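Local coordinates for protein HpcE (Thermus thermophilus, PDB 1WZO) that probably isomerises 2-hydroxyhepta-2,4-diene-1,7-dioate, as a member of the fumarylacetoacetate hydrolase family, at residues D168-A173 and E231-G236. Sequence-based numbering, arbitrary orientation.
Sequences DLWLRA and EIEGLG
Glu233 runs beneath the indole of Trp170, the two side chains crossing at about a right angle. Glu233 CB sits 3.5 Å from the centroid of the five-membered ring of Trp170 and only 7° off the ring normal, a CH-pi contact over the face. Glu233 CG, anti to the backbone N (chi1 -164°), lies 3.3 Å from Trp170 NE1, and Glu233 CD continues past Trp170 CD1. At the tip, Glu233 OE1 uses its anti lone pair to accept a hydrogen bond from Trp170 N (3.0 Å), while a water lies within hydrogen-bonding distance of both Glu233 OE2 (2.6 Å) and Asp168 O. The carboxylate lies nearly parallel to the indole. Glu233, second residue of the type II turn from Ile232 to Leu235, donates through its N almost straight to Trp170 O (170°). Farther along, Arg172 and Glu231 form an antiparallel hydrogen-bonded pair joining strands 170-175 and 227-232. The guanidinium of Arg172 covers the opposite indole face, with Trp170 CD2 3.8 Å above its centre. On the other side of the sheet, Leu171 CD2 packs against Ile232 CD1 at 3.6 Å. An alanine in place of Trp170 would probably leave the aliphatic part of Glu233 and the guanidinium of Arg172 without the ring between them, opening a gap there. Water links Arg172 NH1 to Glu231 OE1, whereas Glu231 OE2 forms a salt bridge with Arg229. The chemistry implies that a side-chain carboxylate takes over backbone pairing where the strand ladder ends, its negative charge probably eased by the Trp170 amide and the nearby water.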
ATOM      1  N   ASP B 168      20.744  -6.417  26.420  1.00 26.57           N
ATOM      2  CA  ASP B 168      21.452  -5.641  27.437  1.00 27.67           C
ATOM      3  C   ASP B 168      20.955  -4.188  27.470  1.00 26.34           C
ATOM      4  O   ASP B 168      21.717  -3.250  27.235  1.00 25.56           O
ATOM      5  CB  ASP B 168      22.957  -5.697  27.145  1.00 30.58           C
ATOM      6  CG  ASP B 168      23.799  -5.108  28.257  1.00 33.01           C
ATOM      7  OD1 ASP B 168      23.589  -5.476  29.431  1.00 34.14           O
ATOM      8  OD2 ASP B 168      24.686  -4.286  27.947  1.00 36.01           O
ATOM      9  N   LEU B 169      19.667  -4.016  27.763  1.00 24.11           N
ATOM     10  CA  LEU B 169      19.050  -2.690  27.822  1.00 23.83           C
ATOM     11  C   LEU B 169      18.130  -2.580  29.035  1.00 23.74           C
ATOM     12  O   LEU B 169      17.413  -3.527  29.356  1.00 24.58           O
ATOM     13  CB  LEU B 169      18.223  -2.428  26.553  1.00 23.37           C
ATOM     14  CG  LEU B 169      18.881  -2.518  25.176  1.00 23.67           C
ATOM     15  CD1 LEU B 169      17.812  -2.401  24.090  1.00 24.14           C
ATOM     16  CD2 LEU B 169      19.912  -1.417  25.018  1.00 23.34           C
ATOM     17  N   TRP B 170      18.148  -1.439  29.721  1.00 23.07           N
ATOM     18  CA  TRP B 170      17.256  -1.278  30.859  1.00 23.75           C
ATOM     19  C   TRP B 170      15.891  -0.797  30.373  1.00 23.51           C
ATOM     20  O   TRP B 170      15.787  -0.155  29.323  1.00 21.64           O
ATOM     21  CB  TRP B 170      17.813  -0.298  31.908  1.00 24.24           C
ATOM     22  CG  TRP B 170      18.256   1.062  31.414  1.00 25.97           C
ATOM     23  CD1 TRP B 170      19.544   1.505  31.304  1.00 26.09           C
ATOM     24  CD2 TRP B 170      17.419   2.172  31.043  1.00 26.62           C
ATOM     25  NE1 TRP B 170      19.563   2.817  30.893  1.00 26.62           N
ATOM     26  CE2 TRP B 170      18.275   3.252  30.726  1.00 27.50           C
ATOM     27  CE3 TRP B 170      16.033   2.360  30.949  1.00 27.24           C
ATOM     28  CZ2 TRP B 170      17.790   4.502  30.323  1.00 27.81           C
ATOM     29  CZ3 TRP B 170      15.551   3.604  30.548  1.00 27.00           C
ATOM     30  CH2 TRP B 170      16.429   4.658  30.239  1.00 27.34           C
ATOM     31  N   LEU B 171      14.855  -1.138  31.137  1.00 23.06           N
ATOM     32  CA  LEU B 171      13.480  -0.761  30.825  1.00 23.23           C
ATOM     33  C   LEU B 171      12.915   0.043  31.986  1.00 24.20           C
ATOM     34  O   LEU B 171      13.099  -0.322  33.147  1.00 25.45           O
ATOM     35  CB  LEU B 171      12.611  -2.008  30.640  1.00 23.97           C
ATOM     36  CG  LEU B 171      13.070  -3.065  29.638  1.00 22.73           C
ATOM     37  CD1 LEU B 171      12.265  -4.336  29.838  1.00 25.75           C
ATOM     38  CD2 LEU B 171      12.915  -2.536  28.225  1.00 25.22           C
ATOM     39  N   ARG B 172      12.220   1.128  31.676  1.00 23.84           N
ATOM     40  CA  ARG B 172      11.612   1.948  32.710  1.00 26.65           C
ATOM     41  C   ARG B 172      10.253   2.474  32.283  1.00 25.02           C
ATOM     42  O   ARG B 172      10.019   2.745  31.103  1.00 25.71           O
ATOM     43  CB  ARG B 172      12.525   3.123  33.060  1.00 28.45           C
ATOM     44  CG  ARG B 172      13.781   2.695  33.784  1.00 31.90           C
ATOM     45  CD  ARG B 172      14.783   3.827  33.889  1.00 34.48           C
ATOM     46  NE  ARG B 172      16.043   3.344  34.449  1.00 36.87           N
ATOM     47  CZ  ARG B 172      17.194   4.002  34.374  1.00 37.65           C
ATOM     48  NH1 ARG B 172      17.248   5.177  33.761  1.00 36.87           N
ATOM     49  NH2 ARG B 172      18.293   3.475  34.901  1.00 37.02           N
ATOM     50  N   ALA B 173       9.359   2.611  33.254  1.00 24.90           N
ATOM     51  CA  ALA B 173       8.024   3.127  32.996  1.00 26.25           C
ATOM     52  C   ALA B 173       7.640   4.098  34.099  1.00 26.83           C
ATOM     53  O   ALA B 173       7.829   3.817  35.287  1.00 27.12           O
ATOM     54  CB  ALA B 173       7.016   1.987  32.934  1.00 25.57           C
ATOM     55  N   GLU B 231      10.379   4.316  28.839  1.00 21.74           N
ATOM     56  CA  GLU B 231      11.732   4.563  28.367  1.00 22.28           C
ATOM     57  C   GLU B 231      12.544   3.281  28.303  1.00 20.51           C
ATOM     58  O   GLU B 231      12.396   2.394  29.140  1.00 22.66           O
ATOM     59  CB  GLU B 231      12.436   5.569  29.288  1.00 22.52           C
ATOM     60  CG  GLU B 231      11.892   6.988  29.203  1.00 26.35           C
ATOM     61  CD  GLU B 231      12.551   7.934  30.206  1.00 29.01           C
ATOM     62  OE1 GLU B 231      13.780   7.837  30.402  1.00 29.16           O
ATOM     63  OE2 GLU B 231      11.840   8.777  30.788  1.00 28.52           O
ATOM     64  N   ILE B 232      13.378   3.181  27.277  1.00 20.89           N
ATOM     65  CA  ILE B 232      14.253   2.036  27.109  1.00 21.24           C
ATOM     66  C   ILE B 232      15.615   2.600  26.739  1.00 21.09           C
ATOM     67  O   ILE B 232      15.719   3.511  25.916  1.00 20.78           O
ATOM     68  CB  ILE B 232      13.786   1.083  25.991  1.00 19.17           C
ATOM     69  CG1 ILE B 232      12.410   0.499  26.338  1.00 20.68           C
ATOM     70  CG2 ILE B 232      14.794  -0.044  25.825  1.00 18.24           C
ATOM     71  CD1 ILE B 232      11.936  -0.584  25.364  1.00 21.71           C
ATOM     72  N   GLU B 233      16.650   2.053  27.364  1.00 21.96           N
ATOM     73  CA  GLU B 233      18.021   2.489  27.144  1.00 23.00           C
ATOM     74  C   GLU B 233      18.343   2.789  25.682  1.00 23.41           C
ATOM     75  O   GLU B 233      18.306   1.894  24.833  1.00 24.63           O
ATOM     76  CB  GLU B 233      18.979   1.420  27.676  1.00 24.26           C
ATOM     77  CG  GLU B 233      20.417   1.903  27.862  1.00 25.79           C
ATOM     78  CD  GLU B 233      21.313   0.831  28.452  1.00 26.36           C
ATOM     79  OE1 GLU B 233      20.779  -0.161  28.995  1.00 23.64           O
ATOM     80  OE2 GLU B 233      22.553   0.988  28.383  1.00 29.08           O
ATOM     81  N   GLY B 234      18.645   4.055  25.396  1.00 22.27           N
ATOM     82  CA  GLY B 234      18.997   4.466  24.048  1.00 22.15           C
ATOM     83  C   GLY B 234      17.879   4.657  23.033  1.00 22.78           C
ATOM     84  O   GLY B 234      18.143   5.073  21.905  1.00 22.77           O
ATOM     85  N   LEU B 235      16.637   4.382  23.413  1.00 22.35           N
ATOM     86  CA  LEU B 235      15.526   4.512  22.467  1.00 23.58           C
ATOM     87  C   LEU B 235      14.611   5.715  22.707  1.00 24.02           C
ATOM     88  O   LEU B 235      13.587   5.867  22.034  1.00 23.36           O
ATOM     89  CB  LEU B 235      14.694   3.223  22.470  1.00 21.65           C
ATOM     90  CG  LEU B 235      15.479   1.910  22.314  1.00 21.02           C
ATOM     91  CD1 LEU B 235      14.508   0.733  22.268  1.00 19.00           C
ATOM     92  CD2 LEU B 235      16.324   1.947  21.051  1.00 18.51           C
ATOM     93  N   GLY B 236      14.976   6.567  23.659  1.00 22.71           N
ATOM     94  CA  GLY B 236      14.164   7.738  23.942  1.00 21.61           C
ATOM     95  C   GLY B 236      13.030   7.486  24.917  1.00 21.41           C
ATOM     96  O   GLY B 236      13.100   6.583  25.752  1.00 20.43           O
TER
HETATM   97  O   HOH W   1      23.778  -1.260  27.811  1.00 33.71           O
HETATM   98  O   HOH W   2      15.369   7.070  32.890  1.00 42.40           O